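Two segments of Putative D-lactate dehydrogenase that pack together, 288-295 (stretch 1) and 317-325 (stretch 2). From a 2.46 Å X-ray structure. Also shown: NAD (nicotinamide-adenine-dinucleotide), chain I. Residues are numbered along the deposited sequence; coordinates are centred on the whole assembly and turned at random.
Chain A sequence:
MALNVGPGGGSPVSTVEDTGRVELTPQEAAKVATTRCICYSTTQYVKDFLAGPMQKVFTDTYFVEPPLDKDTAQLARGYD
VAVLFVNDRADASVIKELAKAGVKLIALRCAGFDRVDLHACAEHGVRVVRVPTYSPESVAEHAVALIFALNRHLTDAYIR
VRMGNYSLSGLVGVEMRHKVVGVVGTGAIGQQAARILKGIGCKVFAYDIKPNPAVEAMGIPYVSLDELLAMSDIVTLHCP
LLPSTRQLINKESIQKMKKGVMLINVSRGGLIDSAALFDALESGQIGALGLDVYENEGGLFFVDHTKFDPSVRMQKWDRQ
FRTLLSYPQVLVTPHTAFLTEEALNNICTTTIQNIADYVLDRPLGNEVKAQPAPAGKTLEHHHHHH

Stretch 1 (288-295) ALGLDVYE
Stretch 2 (317-325) WDRQFRTLL

This is a small, mostly apolar strand-to-helix contact, burying 301 Å² in all, in which one tyrosine lies against a helix and two strand leucines meet a single helix leucine. Stretch 1 is extended: Leu289 (phi/psi -142/118), Gly290 (-107/140) and Leu291 (-141/133) continue a strand that enters from earlier in the chain, Asp292 (-103/-3) breaks it, and Val293 and Tyr294 are extended again near -148/150. Stretch 2 turns from Asp318 (-101/105) into helix from Arg319, with phi/psi close to -63/-42. The register pairs Leu289 CA with Leu324 CA at 9.8 Å and Tyr294 CA with Phe321 CA at 8.1 Å, so the chains run in opposite senses.

Alternation in the strand sets the pattern. Leu289 (t, p) and Leu291 (m, t) point toward the helix, while Gly290 between them makes no contact. Leu324 (t, p) points back and receives both. Leucine suits this buried site: both methyls of Leu324, CD1 and CD2, lie 4.2 Å from Leu289 CD2, and Leu324 CD2 also reaches Leu291 CD1 at 4.1 Å.

Tyr294 carries the most buried area, 119 Å². With chi1 at 176° (t) and chi2 at 84°, its ring reaches toward the start of the helix. Phe321, chi1 -177° (t) and chi2 64°, leaves its backbone sideways and presents its edge to the tyrosine face; the centroids are 4.9 Å apart, the planes meet at 51°, and Tyr294 CG is 3.8 Å from Phe321 CD1. Phe321 CB adds a CH-pi contact over the same ring, 4.3 Å from its centroid. Leu324 CD2 approaches Tyr294 CE1 at 4.4 Å, linking the aromatic and leucine clusters.

The polar part is slight. Gln320 starts sideways, with chi1 at 97° between wells and chi2 at 165° (t), yet its end comes nearer, and Gln320 NE2 gives a weak hydrogen bond to Tyr294 OH at 2.9 Å and 124°. The hydroxyl is modelled too close to a neighbour, so its position is less certain.

Asp318 (chi1 -171°, t) serves both the fold and the contact. As N-cap, its OD1 accepts from Phe321 N at 3.0 Å and 173°, while its OD2 lies 3.5 Å from Tyr294 CE2. Inside the helix, Leu324 N bonds to Gln320 O at 2.9 Å, tying together the turn that carries these contacts. Arg319 points away from stretch 1, and Asp292, out of reach of the helix, places OD2 3.0 Å from NAD O7N.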

ATOM      1  N   ALA A 288      -9.971 -16.918  10.044  1.00 39.06           N
ATOM      2  CA  ALA A 288      -8.791 -16.096   9.854  1.00 40.23           C
ATOM      3  C   ALA A 288      -7.539 -16.950   9.747  1.00 42.58           C
ATOM      4  O   ALA A 288      -7.503 -18.106  10.158  1.00 43.20           O
ATOM      5  CB  ALA A 288      -8.655 -15.074  10.971  1.00 35.91           C
ATOM      6  N   LEU A 289      -6.529 -16.406   9.105  1.00 43.69           N
ATOM      7  CA  LEU A 289      -5.335 -17.183   8.913  1.00 44.61           C
ATOM      8  C   LEU A 289      -4.142 -16.277   9.076  1.00 45.00           C
ATOM      9  O   LEU A 289      -4.042 -15.280   8.351  1.00 45.08           O
ATOM     10  CB  LEU A 289      -5.364 -17.824   7.523  1.00 45.45           C
ATOM     11  CG  LEU A 289      -4.324 -18.862   7.109  1.00 48.59           C
ATOM     12  CD1 LEU A 289      -4.616 -20.226   7.738  1.00 41.59           C
ATOM     13  CD2 LEU A 289      -4.221 -18.947   5.570  1.00 54.67           C
ATOM     14  N   GLY A 290      -3.289 -16.556  10.067  1.00 44.39           N
ATOM     15  CA  GLY A 290      -1.940 -16.015  10.055  1.00 41.21           C
ATOM     16  C   GLY A 290      -0.955 -17.129   9.731  1.00 44.88           C
ATOM     17  O   GLY A 290      -1.051 -18.211  10.300  1.00 46.64           O
ATOM     18  N   LEU A 291       0.049 -16.809   8.914  1.00 42.08           N
ATOM     19  CA  LEU A 291       1.077 -17.727   8.412  1.00 37.50           C
ATOM     20  C   LEU A 291       2.388 -16.989   8.389  1.00 33.13           C
ATOM     21  O   LEU A 291       2.416 -15.815   8.030  1.00 39.19           O
ATOM     22  CB  LEU A 291       0.793 -18.234   7.001  1.00 38.44           C
ATOM     23  CG  LEU A 291      -0.514 -18.929   6.710  1.00 38.16           C
ATOM     24  CD1 LEU A 291      -0.525 -19.310   5.233  1.00 33.55           C
ATOM     25  CD2 LEU A 291      -0.649 -20.148   7.619  1.00 31.85           C
ATOM     26  N   ASP A 292       3.432 -17.629   8.897  1.00 31.95           N
ATOM     27  CA  ASP A 292       4.814 -17.229   8.675  1.00 38.38           C
ATOM     28  C   ASP A 292       5.431 -18.162   7.631  1.00 41.65           C
ATOM     29  O   ASP A 292       6.584 -18.002   7.244  1.00 46.79           O
ATOM     30  CB  ASP A 292       5.608 -17.284   9.985  1.00 37.68           C
ATOM     31  CG  ASP A 292       6.952 -16.577   9.889  1.00 48.43           C
ATOM     32  OD1 ASP A 292       6.919 -15.421   9.408  1.00 54.17           O
ATOM     33  OD2 ASP A 292       8.023 -17.170  10.274  1.00 40.28           O
ATOM     34  N   VAL A 293       4.658 -19.153   7.201  1.00 40.13           N
ATOM     35  CA  VAL A 293       5.166 -20.243   6.359  1.00 39.37           C
ATOM     36  C   VAL A 293       4.095 -20.774   5.388  1.00 39.59           C
ATOM     37  O   VAL A 293       2.894 -20.695   5.679  1.00 41.26           O
ATOM     38  CB  VAL A 293       5.692 -21.432   7.239  1.00 47.40           C
ATOM     39  CG1 VAL A 293       6.932 -21.010   8.039  1.00 42.51           C
ATOM     40  CG2 VAL A 293       4.577 -21.976   8.158  1.00 41.73           C
ATOM     41  N   TYR A 294       4.542 -21.307   4.252  1.00 54.36           N
ATOM     42  CA  TYR A 294       3.674 -21.813   3.176  1.00 57.69           C
ATOM     43  C   TYR A 294       4.313 -23.005   2.446  1.00 66.32           C
ATOM     44  O   TYR A 294       5.513 -23.023   2.268  1.00 73.71           O
ATOM     45  CB  TYR A 294       3.370 -20.686   2.200  1.00 52.38           C
ATOM     46  CG  TYR A 294       2.567 -21.086   0.994  1.00 57.39           C
ATOM     47  CD1 TYR A 294       1.183 -21.167   1.043  1.00 57.57           C
ATOM     48  CD2 TYR A 294       3.204 -21.386  -0.205  1.00 66.63           C
ATOM     49  CE1 TYR A 294       0.446 -21.530  -0.073  1.00 64.91           C
ATOM     50  CE2 TYR A 294       2.486 -21.753  -1.326  1.00 71.20           C
ATOM     51  CZ  TYR A 294       1.103 -21.822  -1.253  1.00 73.28           C
ATOM     52  OH  TYR A 294       0.384 -22.179  -2.367  1.00 79.06           O
ATOM     53  N   GLU A 295       3.514 -23.941   1.941  1.00 73.51           N
ATOM     54  CA  GLU A 295       3.999 -25.267   1.523  1.00 80.07           C
ATOM     55  C   GLU A 295       5.191 -25.384   0.554  1.00 76.18           C
ATOM     56  O   GLU A 295       6.041 -26.250   0.770  1.00 74.41           O
ATOM     57  CB  GLU A 295       2.843 -26.023   0.884  1.00 92.20           C
ATOM     58  CG  GLU A 295       3.141 -27.463   0.546  1.00105.73           C
ATOM     59  CD  GLU A 295       2.038 -28.073  -0.299  1.00115.10           C
ATOM     60  OE1 GLU A 295       1.002 -27.399  -0.493  1.00111.99           O
ATOM     61  OE2 GLU A 295       2.212 -29.213  -0.780  1.00123.47           O
ATOM     62  N   TRP A 317       5.783 -17.724 -11.000  1.00 55.30           N
ATOM     63  CA  TRP A 317       4.575 -17.209 -10.347  1.00 49.41           C
ATOM     64  C   TRP A 317       3.749 -18.294  -9.649  1.00 49.15           C
ATOM     65  O   TRP A 317       3.398 -19.311 -10.248  1.00 51.54           O
ATOM     66  CB  TRP A 317       3.708 -16.499 -11.372  1.00 48.56           C
ATOM     67  CG  TRP A 317       2.586 -15.760 -10.800  1.00 39.68           C
ATOM     68  CD1 TRP A 317       1.281 -16.138 -10.780  1.00 36.51           C
ATOM     69  CD2 TRP A 317       2.654 -14.477 -10.176  1.00 36.54           C
ATOM     70  NE1 TRP A 317       0.526 -15.169 -10.156  1.00 41.46           N
ATOM     71  CE2 TRP A 317       1.346 -14.143  -9.777  1.00 34.40           C
ATOM     72  CE3 TRP A 317       3.697 -13.589  -9.907  1.00 39.82           C
ATOM     73  CZ2 TRP A 317       1.047 -12.948  -9.132  1.00 38.58           C
ATOM     74  CZ3 TRP A 317       3.405 -12.416  -9.252  1.00 47.49           C
ATOM     75  CH2 TRP A 317       2.081 -12.098  -8.876  1.00 45.29           C
ATOM     76  N   ASP A 318       3.444 -18.082  -8.375  1.00 50.64           N
ATOM     77  CA  ASP A 318       2.642 -19.041  -7.609  1.00 48.32           C
ATOM     78  C   ASP A 318       1.236 -18.474  -7.551  1.00 43.58           C
ATOM     79  O   ASP A 318       0.974 -17.513  -6.853  1.00 49.14           O
ATOM     80  CB  ASP A 318       3.226 -19.239  -6.213  1.00 49.09           C
ATOM     81  CG  ASP A 318       2.566 -20.376  -5.440  1.00 59.32           C
ATOM     82  OD1 ASP A 318       1.345 -20.603  -5.576  1.00 64.18           O
ATOM     83  OD2 ASP A 318       3.283 -21.042  -4.669  1.00 66.46           O
ATOM     84  N   ARG A 319       0.334 -19.035  -8.328  1.00 46.47           N
ATOM     85  CA  ARG A 319      -0.955 -18.389  -8.468  1.00 48.69           C
ATOM     86  C   ARG A 319      -1.741 -18.569  -7.182  1.00 49.76           C
ATOM     87  O   ARG A 319      -2.422 -17.651  -6.729  1.00 49.69           O
ATOM     88  CB  ARG A 319      -1.743 -18.912  -9.670  1.00 40.02           C
ATOM     89  CG  ARG A 319      -3.050 -18.143  -9.851  1.00 42.99           C
ATOM     90  CD  ARG A 319      -3.953 -18.837 -10.865  1.00 43.18           C
ATOM     91  NE  ARG A 319      -3.286 -18.969 -12.154  1.00 41.15           N
ATOM     92  CZ  ARG A 319      -3.782 -19.658 -13.166  1.00 43.99           C
ATOM     93  NH1 ARG A 319      -4.958 -20.260 -13.035  1.00 50.33           N
ATOM     94  NH2 ARG A 319      -3.102 -19.751 -14.296  1.00 43.85           N
ATOM     95  N   GLN A 320      -1.658 -19.755  -6.596  1.00 53.47           N
ATOM     96  CA  GLN A 320      -2.453 -19.998  -5.405  1.00 55.19           C
ATOM     97  C   GLN A 320      -1.947 -19.235  -4.169  1.00 49.56           C
ATOM     98  O   GLN A 320      -2.772 -18.711  -3.417  1.00 49.82           O
ATOM     99  CB  GLN A 320      -2.590 -21.500  -5.155  1.00 59.49           C
ATOM    100  CG  GLN A 320      -1.656 -22.142  -4.189  1.00 66.71           C
ATOM    101  CD  GLN A 320      -2.163 -23.519  -3.794  1.00 70.11           C
ATOM    102  OE1 GLN A 320      -3.357 -23.802  -3.915  1.00 69.45           O
ATOM    103  NE2 GLN A 320      -1.258 -24.397  -3.377  1.00 74.62           N
ATOM    104  N   PHE A 321      -0.638 -19.063  -4.002  1.00 44.43           N
ATOM    105  CA  PHE A 321      -0.145 -18.172  -2.944  1.00 43.07           C
ATOM    106  C   PHE A 321      -0.618 -16.711  -3.144  1.00 43.75           C
ATOM    107  O   PHE A 321      -1.142 -16.077  -2.218  1.00 43.87           O
ATOM    108  CB  PHE A 321       1.380 -18.215  -2.870  1.00 43.87           C
ATOM    109  CG  PHE A 321       1.976 -17.384  -1.748  1.00 48.38           C
ATOM    110  CD1 PHE A 321       1.727 -17.687  -0.407  1.00 54.75           C
ATOM    111  CD2 PHE A 321       2.801 -16.303  -2.037  1.00 51.65           C
ATOM    112  CE1 PHE A 321       2.304 -16.936   0.634  1.00 50.74           C
ATOM    113  CE2 PHE A 321       3.362 -15.533  -0.999  1.00 53.20           C
ATOM    114  CZ  PHE A 321       3.108 -15.860   0.343  1.00 49.96           C
ATOM    115  N   ARG A 322      -0.455 -16.182  -4.351  1.00 42.97           N
ATOM    116  CA  ARG A 322      -0.852 -14.789  -4.624  1.00 43.45           C
ATOM    117  C   ARG A 322      -2.366 -14.582  -4.396  1.00 41.03           C
ATOM    118  O   ARG A 322      -2.824 -13.534  -3.906  1.00 44.89           O
ATOM    119  CB  ARG A 322      -0.444 -14.393  -6.064  1.00 41.38           C
ATOM    120  CG  ARG A 322       1.090 -14.444  -6.360  1.00 35.53           C
ATOM    121  CD  ARG A 322       1.841 -13.499  -5.413  1.00 42.79           C
ATOM    122  NE  ARG A 322       1.504 -12.096  -5.659  1.00 49.19           N
ATOM    123  CZ  ARG A 322       1.818 -11.084  -4.847  1.00 48.30           C
ATOM    124  NH1 ARG A 322       2.467 -11.294  -3.699  1.00 39.39           N
ATOM    125  NH2 ARG A 322       1.455  -9.852  -5.173  1.00 49.57           N
ATOM    126  N   THR A 323      -3.133 -15.603  -4.741  1.00 39.38           N
ATOM    127  CA  THR A 323      -4.557 -15.602  -4.493  1.00 47.49           C
ATOM    128  C   THR A 323      -4.830 -15.554  -2.983  1.00 51.45           C
ATOM    129  O   THR A 323      -5.662 -14.775  -2.515  1.00 46.98           O
ATOM    130  CB  THR A 323      -5.210 -16.847  -5.141  1.00 50.77           C
ATOM    131  OG1 THR A 323      -5.070 -16.752  -6.562  1.00 54.20           O
ATOM    132  CG2 THR A 323      -6.695 -16.961  -4.798  1.00 43.55           C
ATOM    133  N   LEU A 324      -4.109 -16.386  -2.230  1.00 54.04           N
ATOM    134  CA  LEU A 324      -4.267 -16.468  -0.776  1.00 50.60           C
ATOM    135  C   LEU A 324      -4.062 -15.117  -0.076  1.00 48.42           C
ATOM    136  O   LEU A 324      -4.782 -14.772   0.871  1.00 52.64           O
ATOM    137  CB  LEU A 324      -3.297 -17.487  -0.216  1.00 45.87           C
ATOM    138  CG  LEU A 324      -3.476 -17.719   1.259  1.00 39.30           C
ATOM    139  CD1 LEU A 324      -4.940 -18.085   1.527  1.00 40.54           C
ATOM    140  CD2 LEU A 324      -2.533 -18.815   1.688  1.00 40.22           C
ATOM    141  N   LEU A 325      -3.078 -14.368  -0.565  1.00 44.20           N
ATOM    142  CA  LEU A 325      -2.755 -13.021  -0.098  1.00 39.91           C
ATOM    143  C   LEU A 325      -3.883 -12.030  -0.393  1.00 46.57           C
ATOM    144  O   LEU A 325      -3.858 -10.893   0.063  1.00 62.17           O
ATOM    145  CB  LEU A 325      -1.457 -12.557  -0.749  1.00 34.45           C
ATOM    146  CG  LEU A 325      -0.260 -13.466  -0.474  1.00 41.59           C
ATOM    147  CD1 LEU A 325       0.915 -13.031  -1.300  1.00 47.41           C
ATOM    148  CD2 LEU A 325       0.111 -13.429   1.034  1.00 35.09           C
TER
HETATM  149  PA  NAD I1000      10.628 -29.168  19.607  1.00165.13           P
HETATM  150  O1A NAD I1000      11.232 -30.509  19.437  1.00158.06           O
HETATM  151  O2A NAD I1000      10.952 -28.924  21.035  1.00158.55           O
HETATM  152  O5B NAD I1000       9.048 -29.179  19.338  1.00162.85           O
HETATM  153  C5B NAD I1000       8.418 -30.199  18.565  1.00161.53           C
HETATM  154  C4B NAD I1000       7.431 -30.965  19.388  1.00160.60           C
HETATM  155  O4B NAD I1000       6.351 -31.545  18.522  1.00159.40           O
HETATM  156  C3B NAD I1000       8.069 -32.101  20.103  1.00159.96           C
HETATM  157  O3B NAD I1000       7.765 -32.072  21.526  1.00157.57           O
HETATM  158  C2B NAD I1000       7.513 -33.322  19.530  1.00159.60           C
HETATM  159  O2B NAD I1000       7.412 -34.349  20.552  1.00158.55           O
HETATM  160  C1B NAD I1000       6.173 -32.942  19.033  1.00159.26           C
HETATM  161  N9A NAD I1000       5.642 -33.829  18.078  1.00158.01           N
HETATM  162  C8A NAD I1000       6.334 -34.862  17.380  1.00157.08           C
HETATM  163  N7A NAD I1000       5.448 -35.537  16.524  1.00157.02           N
HETATM  164  C5A NAD I1000       4.215 -34.943  16.689  1.00157.35           C
HETATM  165  C6A NAD I1000       2.905 -35.123  16.146  1.00157.56           C
HETATM  166  N6A NAD I1000       2.644 -36.128  15.182  1.00157.26           N
HETATM  167  N1A NAD I1000       1.982 -34.368  16.541  1.00157.83           N
HETATM  168  C2A NAD I1000       2.054 -33.465  17.361  1.00158.07           C
HETATM  169  N3A NAD I1000       3.154 -33.158  17.955  1.00158.00           N
HETATM  170  C4A NAD I1000       4.338 -33.860  17.681  1.00157.83           C
HETATM  171  O3  NAD I1000      11.349 -28.073  18.683  1.00165.53           O
HETATM  172  PN  NAD I1000      10.972 -26.518  18.657  1.00159.75           P
HETATM  173  O1N NAD I1000      12.088 -25.660  19.125  1.00159.95           O
HETATM  174  O2N NAD I1000       9.903 -26.207  19.635  1.00159.88           O
HETATM  175  O5D NAD I1000      10.504 -26.108  17.186  1.00164.38           O
HETATM  176  C5D NAD I1000      11.284 -26.406  16.023  1.00160.06           C
HETATM  177  C4D NAD I1000      10.452 -25.984  14.870  1.00160.44           C
HETATM  178  O4D NAD I1000      10.452 -24.509  14.746  1.00163.37           O
HETATM  179  C3D NAD I1000      10.962 -26.463  13.580  1.00161.71           C
HETATM  180  O3D NAD I1000      10.606 -27.852  13.355  1.00159.87           O
HETATM  181  C2D NAD I1000      10.282 -25.579  12.637  1.00162.17           C
HETATM  182  O2D NAD I1000       8.980 -26.136  12.333  1.00163.56           O
HETATM  183  C1D NAD I1000      10.120 -24.272  13.325  1.00161.35           C
HETATM  184  N1N NAD I1000      10.959 -23.295  12.753  1.00163.73           N
HETATM  185  C2N NAD I1000      10.439 -22.021  12.423  1.00164.68           C
HETATM  186  C3N NAD I1000      11.260 -21.055  11.842  1.00164.86           C
HETATM  187  C7N NAD I1000      10.694 -19.683  11.484  1.00164.44           C
HETATM  188  O7N NAD I1000       9.542 -19.574  11.102  1.00163.60           O
HETATM  189  N7N NAD I1000      11.506 -18.523  11.572  1.00163.80           N
HETATM  190  C4N NAD I1000      12.611 -21.351  11.583  1.00164.04           C
HETATM  191  C5N NAD I1000      13.132 -22.621  11.905  1.00161.94           C
HETATM  192  C6N NAD I1000      12.315 -23.585  12.487  1.00163.20           C